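Local coordinates for outer membrane protein SusF (Bacteroides thetaiotaomicron, PDB 4FE9) that binds starch at the surface of the cell through its carbohydrate-binding modules, ahead of transport of the glycan into the periplasm for degradation, at residues Gly152-Gly157 with Asn165-Met170; Lys193-Ser198 with Ile205-Ala210; Val225-Ala230 with Phe248-Thr253. All blocks are in the same frame, centred on the assembly; numbering follows the deposited sequence.

Contact 1 (Gly152-Gly157 with Asn165-Met170); sequences GYYIVG and NSAQQM
The ring of Y154 and the aliphatic stem of Q169 fit against each other on one face of the hairpin. CG of Q169 rides over the ring face, 4.0 Å from the centroid of the Y154 ring and displaced toward its rim. That CG stands anti to the backbone N (chi1 -164°), the chain crosses the tyrosine obliquely, and the amide plane lies only 8° from that of the ring; a long residue with a flat polar end suits this outer face. A second, smaller bump is the methyl of A167, lodged between the ring of Y154 and V156. Its CB approaches V156 CG2 to 3.5 Å, tighter than usual for carbons, and the small methyl suits so narrow a gap. Beside I155 the packing is apolar: SD of M170 lies 3.8 Å from I155 CD1 and also rests on CB of Y153, a flexible thioether against a branched side chain. Between the two faces, I155 and Q168 exchange N-H and C=O in a hydrogen-bonded pair (I155 N to Q168 O, 2.8 Å), and M170 N bonds nearly straight to Y153 O at 2.9 Å. Y154 opposite Q169 forms the non-hydrogen-bonded pair of an antiparallel beta hairpin in the starch-binding module.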
loop_
_atom_site.group_PDB
_atom_site.type_symbol
_atom_site.label_atom_id
_atom_site.label_comp_id
_atom_site.label_asym_id
_atom_site.label_seq_id
_atom_site.Cartn_x
_atom_site.Cartn_y
_atom_site.Cartn_z
ATOM N N GLY A 152 -7.554 -4.827 -23.194
ATOM C CA GLY A 152 -6.983 -5.242 -21.900
ATOM C C GLY A 152 -5.785 -6.180 -22.027
ATOM O O GLY A 152 -5.146 -6.248 -23.069
ATOM N N TYR A 153 -5.482 -6.896 -20.944
ATOM C CA TYR A 153 -4.254 -7.687 -20.843
ATOM C C TYR A 153 -4.549 -9.076 -20.279
ATOM O O TYR A 153 -5.415 -9.224 -19.436
ATOM C CB TYR A 153 -3.252 -6.974 -19.925
ATOM C CG TYR A 153 -2.772 -5.678 -20.503
ATOM C CD1 TYR A 153 -1.757 -5.675 -21.443
ATOM C CD2 TYR A 153 -3.526 -4.500 -20.342
ATOM C CE1 TYR A 153 -1.448 -4.499 -22.189
ATOM C CE2 TYR A 153 -3.203 -3.322 -21.065
ATOM C CZ TYR A 153 -2.136 -3.327 -21.933
ATOM O OH TYR A 153 -1.837 -2.200 -22.680
ATOM N N TYR A 154 -3.740 -10.052 -20.679
ATOM C CA TYR A 154 -3.897 -11.422 -20.214
ATOM C C TYR A 154 -2.578 -11.937 -19.578
ATOM O O TYR A 154 -1.480 -11.534 -20.006
ATOM C CB TYR A 154 -4.279 -12.299 -21.389
ATOM C CG TYR A 154 -5.676 -12.072 -21.853
ATOM C CD1 TYR A 154 -6.000 -10.960 -22.627
ATOM C CD2 TYR A 154 -6.701 -12.953 -21.502
ATOM C CE1 TYR A 154 -7.310 -10.740 -23.059
ATOM C CE2 TYR A 154 -8.000 -12.765 -21.959
ATOM C CZ TYR A 154 -8.307 -11.645 -22.713
ATOM O OH TYR A 154 -9.606 -11.420 -23.111
ATOM N N ILE A 155 -2.691 -12.798 -18.562
ATOM C CA ILE A 155 -1.539 -13.568 -18.075
ATOM C C ILE A 155 -1.541 -14.956 -18.680
ATOM O O ILE A 155 -2.588 -15.651 -18.706
ATOM C CB ILE A 155 -1.545 -13.709 -16.562
ATOM C CG1 ILE A 155 -1.610 -12.343 -15.880
ATOM C CG2 ILE A 155 -0.352 -14.565 -16.076
ATOM C CD1 ILE A 155 -0.354 -11.582 -15.955
ATOM N N VAL A 156 -0.358 -15.390 -19.108
ATOM C CA VAL A 156 -0.127 -16.745 -19.558
ATOM C C VAL A 156 1.181 -17.219 -18.857
ATOM O O VAL A 156 2.175 -16.498 -18.852
ATOM C CB VAL A 156 0.089 -16.759 -21.101
ATOM C CG1 VAL A 156 0.548 -18.114 -21.594
ATOM C CG2 VAL A 156 -1.174 -16.363 -21.811
ATOM N N GLY A 157 1.174 -18.411 -18.271
ATOM C CA GLY A 157 2.378 -18.948 -17.638
ATOM C C GLY A 157 2.305 -20.429 -17.331
ATOM O O GLY A 157 1.488 -21.151 -17.912
ATOM N N ASN A 165 -6.005 -20.382 -25.256
ATOM C CA ASN A 165 -7.229 -20.827 -24.555
ATOM C C ASN A 165 -7.113 -20.744 -23.055
ATOM O O ASN A 165 -8.104 -20.593 -22.381
ATOM C CB ASN A 165 -7.643 -22.262 -24.955
ATOM C CG ASN A 165 -8.097 -22.366 -26.409
ATOM O OD1 ASN A 165 -8.630 -21.401 -26.989
ATOM N ND2 ASN A 165 -7.819 -23.519 -27.031
ATOM N N SER A 166 -5.898 -20.895 -22.526
ATOM C CA SER A 166 -5.697 -20.900 -21.052
ATOM C C SER A 166 -5.427 -19.506 -20.467
ATOM O O SER A 166 -5.306 -19.359 -19.238
ATOM C CB SER A 166 -4.559 -21.837 -20.663
ATOM O OG SER A 166 -4.668 -23.063 -21.359
ATOM N N ALA A 167 -5.232 -18.516 -21.336
ATOM C CA ALA A 167 -4.840 -17.157 -20.867
ATOM C C ALA A 167 -5.880 -16.585 -19.916
ATOM O O ALA A 167 -7.037 -16.814 -20.086
ATOM C CB ALA A 167 -4.621 -16.229 -22.041
ATOM N N GLN A 168 -5.440 -16.005 -18.816
ATOM C CA GLN A 168 -6.360 -15.455 -17.845
ATOM C C GLN A 168 -6.400 -13.934 -17.899
ATOM O O GLN A 168 -5.354 -13.287 -17.844
ATOM C CB GLN A 168 -5.981 -15.921 -16.453
ATOM C CG GLN A 168 -6.317 -17.416 -16.225
ATOM C CD GLN A 168 -5.944 -17.891 -14.826
ATOM O OE1 GLN A 168 -5.953 -17.108 -13.878
ATOM N NE2 GLN A 168 -5.702 -19.202 -14.681
ATOM N N GLN A 169 -7.595 -13.362 -18.029
ATOM C CA GLN A 169 -7.712 -11.910 -18.187
ATOM C C GLN A 169 -7.466 -11.183 -16.879
ATOM O O GLN A 169 -8.062 -11.512 -15.862
ATOM C CB GLN A 169 -9.078 -11.489 -18.758
ATOM C CG GLN A 169 -9.056 -10.066 -19.288
ATOM C CD GLN A 169 -10.304 -9.700 -20.063
ATOM O OE1 GLN A 169 -11.313 -10.396 -19.998
ATOM N NE2 GLN A 169 -10.279 -8.547 -20.699
ATOM N N MET A 170 -6.698 -10.107 -16.955
ATOM C CA MET A 170 -6.489 -9.225 -15.810
ATOM C C MET A 170 -7.677 -8.274 -15.616
ATOM O O MET A 170 -8.274 -7.842 -16.593
ATOM C CB MET A 170 -5.205 -8.414 -16.025
ATOM C CG MET A 170 -3.994 -9.296 -16.373
ATOM S SD MET A 170 -2.415 -8.412 -16.217
ATOM C CE MET A 170 -2.244 -8.341 -14.426
HETATM O O HOH W 1 -7.716 -6.841 -19.028
#

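Contact 2 (Lys193-Ser198 with Ile205-Ala210); sequences KIFPAS and IDWTKA. With GLC (alpha-D-glucopyranose), chain B; GLC (alpha-D-glucopyranose), chain C; EDO (1,2-ethanediol), chain G.
NZ of K193 is gripped by two hydroxyls of one glucose, O2 and O3 of GLC chain B, each 2.8 Å from NZ, with a weak further bond to the carbonyl of A230. The extended lysine chain carries its ammonium out to the sugar, while its CD lies 3.8 Å from CB of A210. Two residues on, F195 reaches from strand 191-196 to segment 205-210. CG2 of I205 sits over one face of its ring, 3.7 Å from the centroid of F195, and A210 presses CB on CE2. CZ of F195 meets CE3 of W207 at 3.6 Å, the two ring planes being 74° apart. I205 CG2 also lies over one face of the indole, and over the opposite face stand C1 of GLC chain B and C4 of GLC chain C, a CH-rich sugar surface suited to a broad aromatic. An alanine in place of W207 would probably strip both glucoses of their platform and leave the tip of F195 without its aromatic neighbour. Within the turn, OD1 of D206 accepts the hydroxyl of T208 at 2.6 Å, from above the carboxylate plane. An aromatic platform under the sugars is characteristic of starch-binding sites; here, in carbohydrate-binding module 1, K193 adds bonds to the hydroxyls.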
loop_
_atom_site.group_PDB
_atom_site.type_symbol
_atom_site.label_atom_id
_atom_site.label_comp_id
_atom_site.label_asym_id
_atom_site.label_seq_id
_atom_site.Cartn_x
_atom_site.Cartn_y
_atom_site.Cartn_z
ATOM N N LYS A 193 4.193 -14.555 -18.545
ATOM C CA LYS A 193 4.254 -13.271 -19.262
ATOM C C LYS A 193 2.884 -12.579 -19.277
ATOM O O LYS A 193 1.859 -13.218 -19.037
ATOM C CB LYS A 193 4.772 -13.491 -20.679
ATOM C CG LYS A 193 6.295 -13.763 -20.715
ATOM C CD LYS A 193 6.754 -14.363 -22.045
ATOM C CE LYS A 193 8.232 -14.108 -22.217
ATOM N NZ LYS A 193 8.851 -14.730 -23.386
ATOM N N ILE A 194 2.880 -11.286 -19.623
ATOM C CA ILE A 194 1.673 -10.529 -19.803
ATOM C C ILE A 194 1.494 -10.239 -21.274
ATOM O O ILE A 194 2.450 -9.905 -21.963
ATOM C CB ILE A 194 1.768 -9.216 -19.077
ATOM C CG1 ILE A 194 1.910 -9.450 -17.575
ATOM C CG2 ILE A 194 0.522 -8.354 -19.334
ATOM C CD1 ILE A 194 2.502 -8.218 -16.837
ATOM N N PHE A 195 0.315 -10.497 -21.794
ATOM C CA PHE A 195 0.071 -10.234 -23.205
ATOM C C PHE A 195 -1.034 -9.227 -23.349
ATOM O O PHE A 195 -2.059 -9.349 -22.702
ATOM C CB PHE A 195 -0.286 -11.523 -23.943
ATOM C CG PHE A 195 0.865 -12.458 -24.097
ATOM C CD1 PHE A 195 1.232 -13.306 -23.051
ATOM C CD2 PHE A 195 1.681 -12.375 -25.196
ATOM C CE1 PHE A 195 2.372 -14.089 -23.147
ATOM C CE2 PHE A 195 2.825 -13.144 -25.290
ATOM C CZ PHE A 195 3.122 -14.050 -24.305
ATOM N N PRO A 196 -0.838 -8.217 -24.220
ATOM C CA PRO A 196 -1.985 -7.438 -24.654
ATOM C C PRO A 196 -2.996 -8.328 -25.385
ATOM O O PRO A 196 -2.609 -9.258 -26.089
ATOM C CB PRO A 196 -1.374 -6.403 -25.623
ATOM C CG PRO A 196 -0.113 -6.983 -26.060
ATOM C CD PRO A 196 0.391 -7.860 -24.949
ATOM N N ALA A 197 -4.273 -8.014 -25.240
ATOM C CA ALA A 197 -5.352 -8.784 -25.904
ATOM C C ALA A 197 -5.117 -8.993 -27.403
ATOM O O ALA A 197 -5.437 -10.055 -27.942
ATOM C CB ALA A 197 -6.712 -8.123 -25.657
ATOM N N SER A 198 -4.489 -8.020 -28.062
ATOM C CA SER A 198 -4.294 -8.117 -29.511
ATOM C C SER A 198 -3.207 -9.152 -29.898
ATOM O O SER A 198 -3.096 -9.539 -31.067
ATOM C CB SER A 198 -3.944 -6.749 -30.104
ATOM O OG SER A 198 -2.826 -6.171 -29.417
ATOM N N ILE A 205 -0.839 -17.492 -29.645
ATOM C CA ILE A 205 -0.235 -16.340 -28.991
ATOM C C ILE A 205 0.960 -15.880 -29.834
ATOM O O ILE A 205 1.753 -16.708 -30.305
ATOM C CB ILE A 205 0.282 -16.724 -27.605
ATOM C CG1 ILE A 205 -0.855 -17.255 -26.743
ATOM C CG2 ILE A 205 1.024 -15.525 -26.937
ATOM C CD1 ILE A 205 -0.428 -17.691 -25.311
ATOM N N ASP A 206 1.016 -14.580 -30.128
ATOM C CA ASP A 206 2.159 -14.017 -30.834
ATOM C C ASP A 206 3.243 -13.701 -29.817
ATOM O O ASP A 206 3.152 -12.715 -29.057
ATOM C CB ASP A 206 1.751 -12.751 -31.594
ATOM C CG ASP A 206 2.872 -12.192 -32.434
ATOM O OD1 ASP A 206 4.066 -12.568 -32.206
ATOM O OD2 ASP A 206 2.558 -11.470 -33.398
ATOM N N TRP A 207 4.176 -14.634 -29.679
ATOM C CA TRP A 207 5.218 -14.521 -28.664
ATOM C C TRP A 207 6.048 -13.259 -28.786
ATOM O O TRP A 207 6.628 -12.823 -27.812
ATOM C CB TRP A 207 6.140 -15.754 -28.707
ATOM C CG TRP A 207 5.365 -17.038 -28.540
ATOM C CD1 TRP A 207 5.193 -18.022 -29.470
ATOM C CD2 TRP A 207 4.600 -17.417 -27.400
ATOM N NE1 TRP A 207 4.417 -19.038 -28.945
ATOM C CE2 TRP A 207 4.050 -18.693 -27.670
ATOM C CE3 TRP A 207 4.408 -16.850 -26.128
ATOM C CZ2 TRP A 207 3.300 -19.402 -26.722
ATOM C CZ3 TRP A 207 3.684 -17.563 -25.185
ATOM C CH2 TRP A 207 3.094 -18.800 -25.504
ATOM N N THR A 208 6.212 -12.743 -30.010
ATOM C CA THR A 208 6.956 -11.490 -30.179
ATOM C C THR A 208 6.264 -10.296 -29.483
ATOM O O THR A 208 6.857 -9.247 -29.329
ATOM C CB THR A 208 7.210 -11.138 -31.661
ATOM O OG1 THR A 208 5.964 -10.815 -32.289
ATOM C CG2 THR A 208 7.868 -12.294 -32.399
ATOM N N LYS A 209 5.043 -10.474 -29.001
ATOM C CA LYS A 209 4.330 -9.342 -28.444
ATOM C C LYS A 209 4.247 -9.367 -26.948
ATOM O O LYS A 209 3.480 -8.635 -26.377
ATOM C CB LYS A 209 2.924 -9.194 -29.063
ATOM C CG LYS A 209 2.933 -9.143 -30.555
ATOM C CD LYS A 209 1.680 -8.458 -31.125
ATOM C CE LYS A 209 1.924 -8.065 -32.578
ATOM N NZ LYS A 209 0.681 -8.201 -33.399
ATOM N N ALA A 210 5.032 -10.240 -26.306
ATOM C CA ALA A 210 5.040 -10.349 -24.845
ATOM C C ALA A 210 5.413 -9.076 -24.133
ATOM O O ALA A 210 6.387 -8.413 -24.501
ATOM C CB ALA A 210 5.987 -11.460 -24.405
HETATM C C1 GLC B . 6.991 -19.195 -24.823
HETATM C C2 GLC B . 7.343 -17.997 -23.951
HETATM C C3 GLC B . 8.519 -18.351 -23.038
HETATM C C4 GLC B . 8.156 -19.560 -22.201
HETATM C C5 GLC B . 7.712 -20.711 -23.096
HETATM C C6 GLC B . 7.177 -21.831 -22.220
HETATM O O2 GLC B . 7.755 -16.909 -24.789
HETATM O O3 GLC B . 8.773 -17.240 -22.193
HETATM O O4 GLC B . 9.257 -19.967 -21.408
HETATM O O5 GLC B . 6.623 -20.299 -23.983
HETATM O O6 GLC B . 6.918 -22.948 -23.036
HETATM C C1 GLC C . 9.235 -20.279 -29.521
HETATM C C2 GLC C . 9.222 -18.820 -29.075
HETATM C C3 GLC C . 9.176 -18.775 -27.574
HETATM C C4 GLC C . 7.988 -19.549 -27.016
HETATM C C5 GLC C . 7.908 -20.946 -27.609
HETATM C C6 GLC C . 6.543 -21.569 -27.274
HETATM O O2 GLC C . 10.437 -18.191 -29.488
HETATM O O3 GLC C . 9.068 -17.441 -27.124
HETATM O O4 GLC C . 8.143 -19.561 -25.570
HETATM O O5 GLC C . 8.016 -20.889 -29.051
HETATM O O6 GLC C . 6.648 -22.989 -27.351
HETATM C C1 EDO G . 0.817 -20.634 -28.869
HETATM O O1 EDO G . 0.626 -19.791 -30.027
HETATM C C2 EDO G . -0.501 -21.229 -28.400
HETATM O O2 EDO G . -0.788 -22.460 -29.084
#

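Contact 3 (Val225-Ala230 with Phe248-Thr253); sequences VSWTNA and FNYRFT. With EDO (1,2-ethanediol), chain E.
V225 meets Y250, R251 and F252 at once, and one backbone bond fixes the meeting: V225 N gives its proton to Y250 O at 3.0 Å, an almost straight N-H...O (179°) with the donor well above the carbonyl plane. The two methyls of the valine divide the work. CG1, anti to the backbone N (chi1 177°), reaches the edge of the Y250 ring, 4.0 Å from CD2 of Y250, whereas CG2 lies against the backbone of R251 and near the plane of the F252 ring, 4.0 Å from CD1 of F252. A short beta-branched residue suits a site hemmed in by two aromatics. Beyond it, W227 points the edge of its indole at the face of Y250 in an edge-to-face pair, centroids 5.3 Å apart and planes at 74°; CZ3 of W227 comes to 3.9 Å from CG of Y250. In the next shell, R106 makes a cation-pi contact with W227 and bonds to the carbonyl of V225, while P146 touches both W227 and Y250. R251, whose CB points away from the loop, forms a salt bridge with D222 through its guanidinium. S226 OG accepts from T228 N at 3.2 Å, an ST turn with W227 at its middle. Y250 and R251 together face D246, a G1 beta bulge leading into strand 251-256, next to the outermost strand 222-224 of the module's antiparallel sheet.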
loop_
_atom_site.group_PDB
_atom_site.type_symbol
_atom_site.label_atom_id
_atom_site.label_comp_id
_atom_site.label_asym_id
_atom_site.label_seq_id
_atom_site.Cartn_x
_atom_site.Cartn_y
_atom_site.Cartn_z
ATOM N N VAL A 225 8.517 -3.581 -16.340
ATOM C CA VAL A 225 8.098 -4.392 -17.473
ATOM C C VAL A 225 8.878 -4.036 -18.706
ATOM O O VAL A 225 8.962 -2.871 -19.062
ATOM C CB VAL A 225 6.602 -4.172 -17.747
ATOM C CG1 VAL A 225 6.157 -4.958 -18.999
ATOM C CG2 VAL A 225 5.803 -4.567 -16.531
ATOM N N SER A 226 9.245 -5.044 -19.481
ATOM C CA SER A 226 9.939 -4.840 -20.714
ATOM C C SER A 226 9.055 -5.251 -21.903
ATOM O O SER A 226 8.247 -6.193 -21.789
ATOM C CB SER A 226 11.213 -5.684 -20.719
ATOM O OG SER A 226 11.731 -5.773 -22.027
ATOM N N TRP A 227 9.193 -4.543 -23.019
ATOM C CA TRP A 227 8.471 -4.877 -24.225
ATOM C C TRP A 227 9.392 -5.236 -25.332
ATOM O O TRP A 227 8.995 -5.264 -26.492
ATOM C CB TRP A 227 7.550 -3.720 -24.671
ATOM C CG TRP A 227 8.249 -2.383 -24.780
ATOM C CD1 TRP A 227 8.902 -1.878 -25.875
ATOM C CD2 TRP A 227 8.272 -1.366 -23.795
ATOM N NE1 TRP A 227 9.346 -0.606 -25.610
ATOM C CE2 TRP A 227 8.947 -0.257 -24.350
ATOM C CE3 TRP A 227 7.835 -1.294 -22.461
ATOM C CZ2 TRP A 227 9.170 0.895 -23.644
ATOM C CZ3 TRP A 227 8.031 -0.152 -21.785
ATOM C CH2 TRP A 227 8.774 0.918 -22.351
ATOM N N THR A 228 10.656 -5.463 -25.000
ATOM C CA THR A 228 11.642 -5.761 -26.022
ATOM C C THR A 228 12.384 -7.065 -25.756
ATOM O O THR A 228 13.175 -7.147 -24.839
ATOM C CB THR A 228 12.677 -4.614 -26.185
ATOM O OG1 THR A 228 12.001 -3.340 -26.166
ATOM C CG2 THR A 228 13.411 -4.774 -27.535
ATOM N N ASN A 229 12.065 -8.088 -26.525
ATOM C CA ASN A 229 12.510 -9.457 -26.224
ATOM C C ASN A 229 12.277 -9.877 -24.777
ATOM O O ASN A 229 13.198 -10.363 -24.130
ATOM C CB ASN A 229 14.006 -9.603 -26.518
ATOM C CG ASN A 229 14.287 -9.803 -27.983
ATOM O OD1 ASN A 229 14.738 -8.875 -28.677
ATOM N ND2 ASN A 229 13.968 -10.999 -28.491
ATOM N N ALA A 230 11.092 -9.603 -24.252
ATOM C CA ALA A 230 10.834 -9.740 -22.828
ATOM C C ALA A 230 11.046 -11.182 -22.390
ATOM O O ALA A 230 10.715 -12.107 -23.126
ATOM C CB ALA A 230 9.424 -9.292 -22.487
ATOM N N PHE A 248 0.874 2.367 -17.023
ATOM C CA PHE A 248 1.312 3.742 -17.267
ATOM C C PHE A 248 2.796 3.898 -16.908
ATOM O O PHE A 248 3.609 4.247 -17.768
ATOM C CB PHE A 248 0.456 4.737 -16.462
ATOM C CG PHE A 248 0.945 6.169 -16.545
ATOM C CD1 PHE A 248 0.811 6.889 -17.734
ATOM C CD2 PHE A 248 1.702 6.723 -15.501
ATOM C CE1 PHE A 248 1.325 8.184 -17.856
ATOM C CE2 PHE A 248 2.231 8.021 -15.607
ATOM C CZ PHE A 248 2.030 8.760 -16.798
ATOM N N ASN A 249 3.148 3.467 -15.691
ATOM C CA ASN A 249 4.555 3.367 -15.262
ATOM C C ASN A 249 5.304 2.128 -15.754
ATOM O O ASN A 249 6.524 2.103 -15.714
ATOM C CB ASN A 249 4.660 3.468 -13.751
ATOM C CG ASN A 249 4.113 4.761 -13.237
ATOM O OD1 ASN A 249 4.577 5.844 -13.643
ATOM N ND2 ASN A 249 3.006 4.681 -12.501
ATOM N N TYR A 250 4.570 1.169 -16.337
ATOM C CA TYR A 250 5.146 -0.157 -16.781
ATOM C C TYR A 250 5.964 -0.865 -15.712
ATOM O O TYR A 250 7.185 -0.978 -15.810
ATOM C CB TYR A 250 5.920 -0.033 -18.077
ATOM C CG TYR A 250 5.030 -0.078 -19.263
ATOM C CD1 TYR A 250 4.237 1.027 -19.599
ATOM C CD2 TYR A 250 4.766 -1.290 -19.896
ATOM C CE1 TYR A 250 3.258 0.937 -20.610
ATOM C CE2 TYR A 250 3.807 -1.383 -20.918
ATOM C CZ TYR A 250 3.023 -0.296 -21.223
ATOM O OH TYR A 250 2.149 -0.389 -22.280
ATOM N N ARG A 251 5.295 -1.224 -14.646
ATOM C CA ARG A 251 5.918 -1.922 -13.548
ATOM C C ARG A 251 4.964 -3.046 -13.178
ATOM O O ARG A 251 3.755 -2.922 -13.410
ATOM C CB ARG A 251 6.061 -0.987 -12.344
ATOM C CG ARG A 251 7.447 -0.267 -12.285
ATOM C CD ARG A 251 7.908 -0.020 -10.816
ATOM N NE ARG A 251 9.357 0.041 -10.747
ATOM C CZ ARG A 251 10.113 -0.783 -10.043
ATOM N NH1 ARG A 251 9.563 -1.609 -9.170
ATOM N NH2 ARG A 251 11.426 -0.644 -10.071
ATOM N N PHE A 252 5.494 -4.086 -12.515
ATOM C CA PHE A 252 4.677 -5.191 -12.043
ATOM C C PHE A 252 5.082 -5.512 -10.624
ATOM O O PHE A 252 6.227 -5.242 -10.220
ATOM C CB PHE A 252 4.878 -6.395 -12.937
ATOM C CG PHE A 252 6.203 -7.093 -12.730
ATOM C CD1 PHE A 252 7.288 -6.814 -13.564
ATOM C CD2 PHE A 252 6.375 -7.989 -11.670
ATOM C CE1 PHE A 252 8.532 -7.436 -13.357
ATOM C CE2 PHE A 252 7.601 -8.599 -11.434
ATOM C CZ PHE A 252 8.686 -8.339 -12.280
ATOM N N THR A 253 4.131 -5.976 -9.819
ATOM C CA THR A 253 4.466 -6.695 -8.594
ATOM C C THR A 253 3.756 -8.049 -8.572
ATOM O O THR A 253 2.722 -8.232 -9.223
ATOM C CB THR A 253 4.030 -5.937 -7.367
ATOM O OG1 THR A 253 2.638 -5.665 -7.478
ATOM C CG2 THR A 253 4.843 -4.601 -7.216
HETATM C C1 EDO E . 3.129 -2.210 -10.196
HETATM O O1 EDO E . 3.615 -1.101 -9.450
HETATM C C2 EDO E . 1.697 -2.503 -9.797
HETATM O O2 EDO E . 1.634 -2.661 -8.380
#

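Overall arrangement
All three contacts belong to carbohydrate-binding module 1 and reach the same antiparallel sheet. Contacts 1 and 2 share a seam: strands 153-157 and 191-196 are neighbours, joined by probable backbone hydrogen bonds, with I155 packed on I194. Contact 1 is strand pairing, one face buried beside I155 and the other nearer solvent; contact 2 replaces interstrand bonds with aromatic and methyl packing and opens onto the sugars. Contact 3, about 16 Å from contact 1 between centres, is the most buried of the three, holding the loop after strand 222-224 against the start of strand 251-256 through one backbone bond and aromatics. It meets contact 2 where A230 approaches K193 and A210.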